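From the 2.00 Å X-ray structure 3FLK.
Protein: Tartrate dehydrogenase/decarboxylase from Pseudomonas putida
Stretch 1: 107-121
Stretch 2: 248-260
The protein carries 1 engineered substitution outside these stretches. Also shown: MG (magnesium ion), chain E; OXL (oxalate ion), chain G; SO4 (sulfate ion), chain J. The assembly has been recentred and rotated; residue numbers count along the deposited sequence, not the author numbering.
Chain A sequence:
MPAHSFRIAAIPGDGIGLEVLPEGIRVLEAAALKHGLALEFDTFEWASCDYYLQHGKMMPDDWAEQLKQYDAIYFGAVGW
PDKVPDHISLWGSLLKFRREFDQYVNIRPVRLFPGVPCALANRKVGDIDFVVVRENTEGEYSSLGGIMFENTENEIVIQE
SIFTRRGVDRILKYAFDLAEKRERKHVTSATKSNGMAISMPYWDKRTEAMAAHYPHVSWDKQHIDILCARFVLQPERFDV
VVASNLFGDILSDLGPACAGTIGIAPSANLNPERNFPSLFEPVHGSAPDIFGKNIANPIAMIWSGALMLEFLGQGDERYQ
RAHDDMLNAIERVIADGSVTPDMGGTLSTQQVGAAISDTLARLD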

# COMPACT_ATOMS: atom_id res chain seq x y z
N ILE A 107 0.56 -13.94 -11.04
CA ILE A 107 -0.73 -14.33 -10.48
C ILE A 107 -0.58 -14.72 -9.01
O ILE A 107 0.19 -15.62 -8.67
N ARG A 108 -1.33 -14.04 -8.15
CA ARG A 108 -1.24 -14.24 -6.70
C ARG A 108 -2.63 -14.32 -6.06
O ARG A 108 -3.24 -13.29 -5.75
N PRO A 109 -3.15 -15.56 -5.86
CA PRO A 109 -4.46 -15.73 -5.24
C PRO A 109 -4.49 -15.41 -3.74
O PRO A 109 -3.51 -15.67 -3.03
N VAL A 110 -5.61 -14.86 -3.29
CA VAL A 110 -5.82 -14.52 -1.88
C VAL A 110 -7.08 -15.23 -1.42
O VAL A 110 -8.15 -15.07 -2.02
N ARG A 111 -6.97 -16.01 -0.35
CA ARG A 111 -8.09 -16.83 0.12
C ARG A 111 -8.07 -17.05 1.63
O ARG A 111 -7.02 -17.36 2.20
N LEU A 112 -9.23 -16.88 2.26
CA LEU A 112 -9.40 -17.26 3.66
C LEU A 112 -9.95 -18.68 3.74
O LEU A 112 -11.05 -18.96 3.25
N PHE A 113 -9.17 -19.57 4.34
CA PHE A 113 -9.57 -20.97 4.51
C PHE A 113 -10.32 -21.17 5.83
O PHE A 113 -10.09 -20.44 6.79
N PRO A 114 -11.25 -22.15 5.87
CA PRO A 114 -11.87 -22.53 7.14
C PRO A 114 -10.84 -23.00 8.17
O PRO A 114 -9.92 -23.75 7.82
N GLY A 115 -10.98 -22.53 9.40
CA GLY A 115 -10.06 -22.90 10.48
C GLY A 115 -8.92 -21.92 10.71
O GLY A 115 -8.12 -22.11 11.64
N VAL A 116 -8.83 -20.90 9.87
CA VAL A 116 -7.82 -19.84 10.03
C VAL A 116 -8.39 -18.74 10.93
O VAL A 116 -9.53 -18.31 10.72
N PRO A 117 -7.61 -18.29 11.93
CA PRO A 117 -8.02 -17.08 12.66
C PRO A 117 -7.88 -15.86 11.75
O PRO A 117 -6.76 -15.44 11.44
N CYS A 118 -9.01 -15.33 11.30
CA CYS A 118 -9.03 -14.18 10.40
C CYS A 118 -8.57 -12.91 11.13
O CYS A 118 -8.95 -12.68 12.28
N ALA A 119 -7.75 -12.12 10.45
CA ALA A 119 -7.26 -10.86 10.99
C ALA A 119 -8.36 -9.81 11.08
O ALA A 119 -8.29 -8.89 11.90
N LEU A 120 -9.38 -9.96 10.24
CA LEU A 120 -10.50 -9.02 10.19
C LEU A 120 -11.67 -9.50 11.05
O LEU A 120 -11.97 -10.69 11.10
N ALA A 121 -12.31 -8.56 11.73
CA ALA A 121 -13.47 -8.85 12.57
C ALA A 121 -14.72 -9.02 11.72
O ALA A 121 -14.87 -8.37 10.68
N GLY A 248 0.73 -4.06 -7.24
CA GLY A 248 0.48 -5.49 -7.12
C GLY A 248 1.31 -6.15 -6.03
O GLY A 248 0.82 -7.04 -5.32
N ASP A 249 2.56 -5.72 -5.90
CA ASP A 249 3.44 -6.17 -4.82
C ASP A 249 2.81 -5.88 -3.45
O ASP A 249 2.69 -6.77 -2.61
N ILE A 250 2.39 -4.63 -3.24
CA ILE A 250 1.77 -4.21 -1.98
C ILE A 250 0.49 -4.99 -1.66
O ILE A 250 0.33 -5.51 -0.55
N LEU A 251 -0.41 -5.07 -2.63
CA LEU A 251 -1.72 -5.69 -2.44
C LEU A 251 -1.64 -7.20 -2.15
O LEU A 251 -2.51 -7.75 -1.48
N SER A 252 -0.59 -7.84 -2.65
CA SER A 252 -0.38 -9.28 -2.46
C SER A 252 0.33 -9.66 -1.15
O SER A 252 0.51 -10.85 -0.87
N ASP A 253 0.75 -8.67 -0.37
CA ASP A 253 1.10 -8.91 1.04
C ASP A 253 -0.09 -8.55 1.93
O ASP A 253 -0.39 -9.26 2.89
N LEU A 254 -0.77 -7.46 1.59
CA LEU A 254 -1.91 -6.97 2.36
C LEU A 254 -3.10 -7.94 2.35
O LEU A 254 -3.67 -8.24 3.41
N GLY A 255 -3.46 -8.42 1.17
CA GLY A 255 -4.56 -9.38 1.00
C GLY A 255 -4.45 -10.61 1.89
O GLY A 255 -5.35 -10.87 2.69
N PRO A 256 -3.37 -11.40 1.74
CA PRO A 256 -3.11 -12.55 2.61
C PRO A 256 -3.07 -12.20 4.10
O PRO A 256 -3.52 -13.00 4.92
N ALA A 257 -2.55 -11.02 4.44
CA ALA A 257 -2.54 -10.56 5.83
C ALA A 257 -3.95 -10.43 6.40
O ALA A 257 -4.20 -10.81 7.54
N CYS A 258 -4.87 -9.90 5.59
CA CYS A 258 -6.29 -9.82 5.97
C CYS A 258 -6.87 -11.21 6.20
O CYS A 258 -7.73 -11.40 7.07
N ALA A 259 -6.39 -12.18 5.42
CA ALA A 259 -6.80 -13.58 5.55
C ALA A 259 -6.05 -14.31 6.68
O ALA A 259 -6.32 -15.48 6.94
N GLY A 260 -5.11 -13.62 7.33
CA GLY A 260 -4.51 -14.13 8.57
C GLY A 260 -3.00 -14.30 8.61
O GLY A 260 -2.41 -14.29 9.69

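The contact between residues 107-121 and 248-260 of tartrate dehydrogenase/decarboxylase is one in which a strand and the loop after it pack along a helix, polar and ligand-linked at the Arg108 end, then mainly apolar side chains and backbone carbonyls, with glycines at Gly255 and Gly260 where a CB would clash. The strand and helix run nearly parallel, at 21°, with their axes approaching to 7.5 Å, and the example illustrates how alternation along a strand sorts side chains: Arg108 and Val110 point toward the helix, whereas Pro109 and Arg111 point away.

Arg108, in an extended m, t, t conformation, reaches across toward the helix to place its guanidinium beside Ser252, whose chi1 is p. Arg108 NH1 donates to Ser252 OG at 2.7 Å, and the same nitrogen donates to oxalate O4 at 3.0 Å. Arg108 NH2 also donates to oxalate O4 at 3.0 Å, with a weak bond to oxalate O2 at 3.2 Å. Ser252 OG and oxalate O4 lie at the edge of the guanidinium, near its plane, where its N-H groups point. Asp249 (chi1 t) starts away from the strand, but its end comes nearer, and Asp249 OD1 binds the magnesium ion at 2.2 Å. Oxalate O1 and O4 chelate the same ion, so oxalate joins arginine and metal. Water 2, another magnesium ligand, donates to Asp249 O at 2.7 Å and to Asp253 OD1 at 2.8 Å, tying the helix to the metal site.

One strand pair further along, Val110 (chi1 t) fills the centre of the interface. Its CG1 lies 3.4 Å from Gly255 C, and its CG2 packs 3.8 Å from Pro256 CD. Such closeness depends on glycine: an ideal CB on Gly255 would sit 3.0 Å from Val110 CG2, a clash.

Beyond the strand, the loop wraps the end of the helix. Leu112 (t, p) sets its CB 4.2 Å from Ala259 CB, while Val116 CG1 (chi1 t) comes within 3.4 Å of Ala259 O. Gly260 closes the helix in a Schellman motif; its positive phi calls for glycine, and a CB there would also clash with Val116 CG1. Water 1 bridges the backbones of the two stretches, donating to Pro117 O at 3.1 Å and Gly260 O at 3.2 Å.

Ala119 points toward the helix, its CB 3.3 Å from Ala257 O, and Ala119 N makes a weak hydrogen bond to Cys258 O at 3.5 Å. Leu120 (m, t) starts sideways, yet its end turns inward, bringing CD1 to 3.8 Å from Cys258 CB. Away from this interface, Arg111 NH1 holds sulfate O4 at 2.8 Å.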

# COMPACT_ATOMS: atom_id res chain seq x y z
CB ILE A 107 -1.35 -15.53 -11.26
CG1 ILE A 107 -1.62 -15.16 -12.72
CG2 ILE A 107 -2.63 -16.03 -10.58
CD1 ILE A 107 -2.78 -14.17 -12.92
CB ARG A 108 -0.39 -13.13 -6.07
CG ARG A 108 1.07 -13.15 -6.51
CD ARG A 108 1.87 -11.93 -6.04
NE ARG A 108 3.30 -12.13 -6.23
CZ ARG A 108 4.26 -11.44 -5.61
NH1 ARG A 108 3.95 -10.49 -4.73
NH2 ARG A 108 5.53 -11.72 -5.85
CB PRO A 109 -4.79 -17.21 -5.48
CG PRO A 109 -3.46 -17.87 -5.63
CD PRO A 109 -2.54 -16.85 -6.23
CB VAL A 110 -5.94 -12.99 -1.68
CG1 VAL A 110 -6.21 -12.65 -0.23
CG2 VAL A 110 -4.68 -12.27 -2.16
CB ARG A 111 -8.08 -18.18 -0.60
CG ARG A 111 -9.34 -19.03 -0.41
CD ARG A 111 -9.34 -20.20 -1.40
NE ARG A 111 -9.07 -19.73 -2.76
CZ ARG A 111 -8.44 -20.44 -3.69
NH1 ARG A 111 -8.01 -21.66 -3.44
NH2 ARG A 111 -8.24 -19.91 -4.89
CB LEU A 112 -10.33 -16.27 4.37
CG LEU A 112 -10.82 -16.56 5.80
CD1 LEU A 112 -9.69 -16.50 6.83
CD2 LEU A 112 -11.93 -15.60 6.17
CB PHE A 113 -8.34 -21.89 4.48
CG PHE A 113 -7.67 -21.96 3.13
CD1 PHE A 113 -8.13 -22.83 2.15
CD2 PHE A 113 -6.56 -21.16 2.85
CE1 PHE A 113 -7.50 -22.90 0.91
CE2 PHE A 113 -5.93 -21.23 1.61
CZ PHE A 113 -6.40 -22.10 0.64
CB PRO A 114 -12.79 -23.70 6.75
CG PRO A 114 -13.05 -23.50 5.30
CD PRO A 114 -11.79 -22.93 4.74
CB VAL A 116 -7.40 -19.22 8.67
CG1 VAL A 116 -6.24 -18.25 8.85
CG2 VAL A 116 -7.01 -20.30 7.68
CB PRO A 117 -7.02 -17.01 13.82
CG PRO A 117 -6.35 -18.36 13.87
CD PRO A 117 -6.36 -18.86 12.47
CB CYS A 118 -10.41 -13.97 9.79
SG CYS A 118 -10.52 -12.63 8.56
CB ALA A 119 -6.11 -10.34 10.15
CB LEU A 120 -10.97 -8.82 8.75
CG LEU A 120 -9.94 -8.46 7.67
CD1 LEU A 120 -10.59 -8.44 6.30
CD2 LEU A 120 -9.24 -7.13 7.96
CB ALA A 121 -13.67 -7.76 13.61
CB ASP A 249 4.81 -5.49 -4.95
CG ASP A 249 5.88 -6.13 -4.08
OD1 ASP A 249 5.57 -6.97 -3.21
OD2 ASP A 249 7.07 -5.79 -4.27
CB ILE A 250 1.49 -2.69 -1.97
CG1 ILE A 250 2.80 -1.89 -2.01
CG2 ILE A 250 0.66 -2.29 -0.74
CD1 ILE A 250 2.66 -0.46 -2.52
CB LEU A 251 -2.64 -5.41 -3.63
CG LEU A 251 -3.06 -3.95 -3.88
CD1 LEU A 251 -3.79 -3.83 -5.21
CD2 LEU A 251 -3.92 -3.39 -2.74
CB SER A 252 0.34 -9.90 -3.66
OG SER A 252 1.63 -9.35 -3.83
CB ASP A 253 2.34 -8.11 1.47
CG ASP A 253 3.62 -8.95 1.44
OD1 ASP A 253 3.71 -9.90 0.63
OD2 ASP A 253 4.55 -8.65 2.23
CB LEU A 254 -2.35 -5.59 1.85
CG LEU A 254 -3.54 -4.93 2.55
CD1 LEU A 254 -3.26 -4.67 4.02
CD2 LEU A 254 -3.90 -3.63 1.86
CB PRO A 256 -1.73 -13.03 2.14
CG PRO A 256 -1.68 -12.62 0.73
CD PRO A 256 -2.36 -11.29 0.68
CB ALA A 257 -1.79 -9.24 5.96
CB CYS A 258 -7.09 -9.08 4.90
SG CYS A 258 -6.66 -7.33 4.73
CB ALA A 259 -6.62 -14.30 4.22
MG MG E . 6.19 -8.55 -1.87
C1 OXL G . 8.66 -8.43 -3.79
C2 OXL G . 7.73 -9.30 -4.51
O1 OXL G . 8.36 -8.06 -2.63
O2 OXL G . 8.00 -9.67 -5.68
O3 OXL G . 9.72 -8.07 -4.34
O4 OXL G . 6.67 -9.66 -3.94
S SO4 J . -6.16 -22.37 -6.86
O1 SO4 J . -6.08 -20.91 -6.74
O2 SO4 J . -6.68 -22.72 -8.17
O3 SO4 J . -4.83 -22.95 -6.70
O4 SO4 J . -7.05 -22.88 -5.83
O HOH W 1 -3.89 -16.65 11.23
O HOH W 2 4.21 -8.88 -1.98
O HOH W 3 6.74 -10.30 -0.86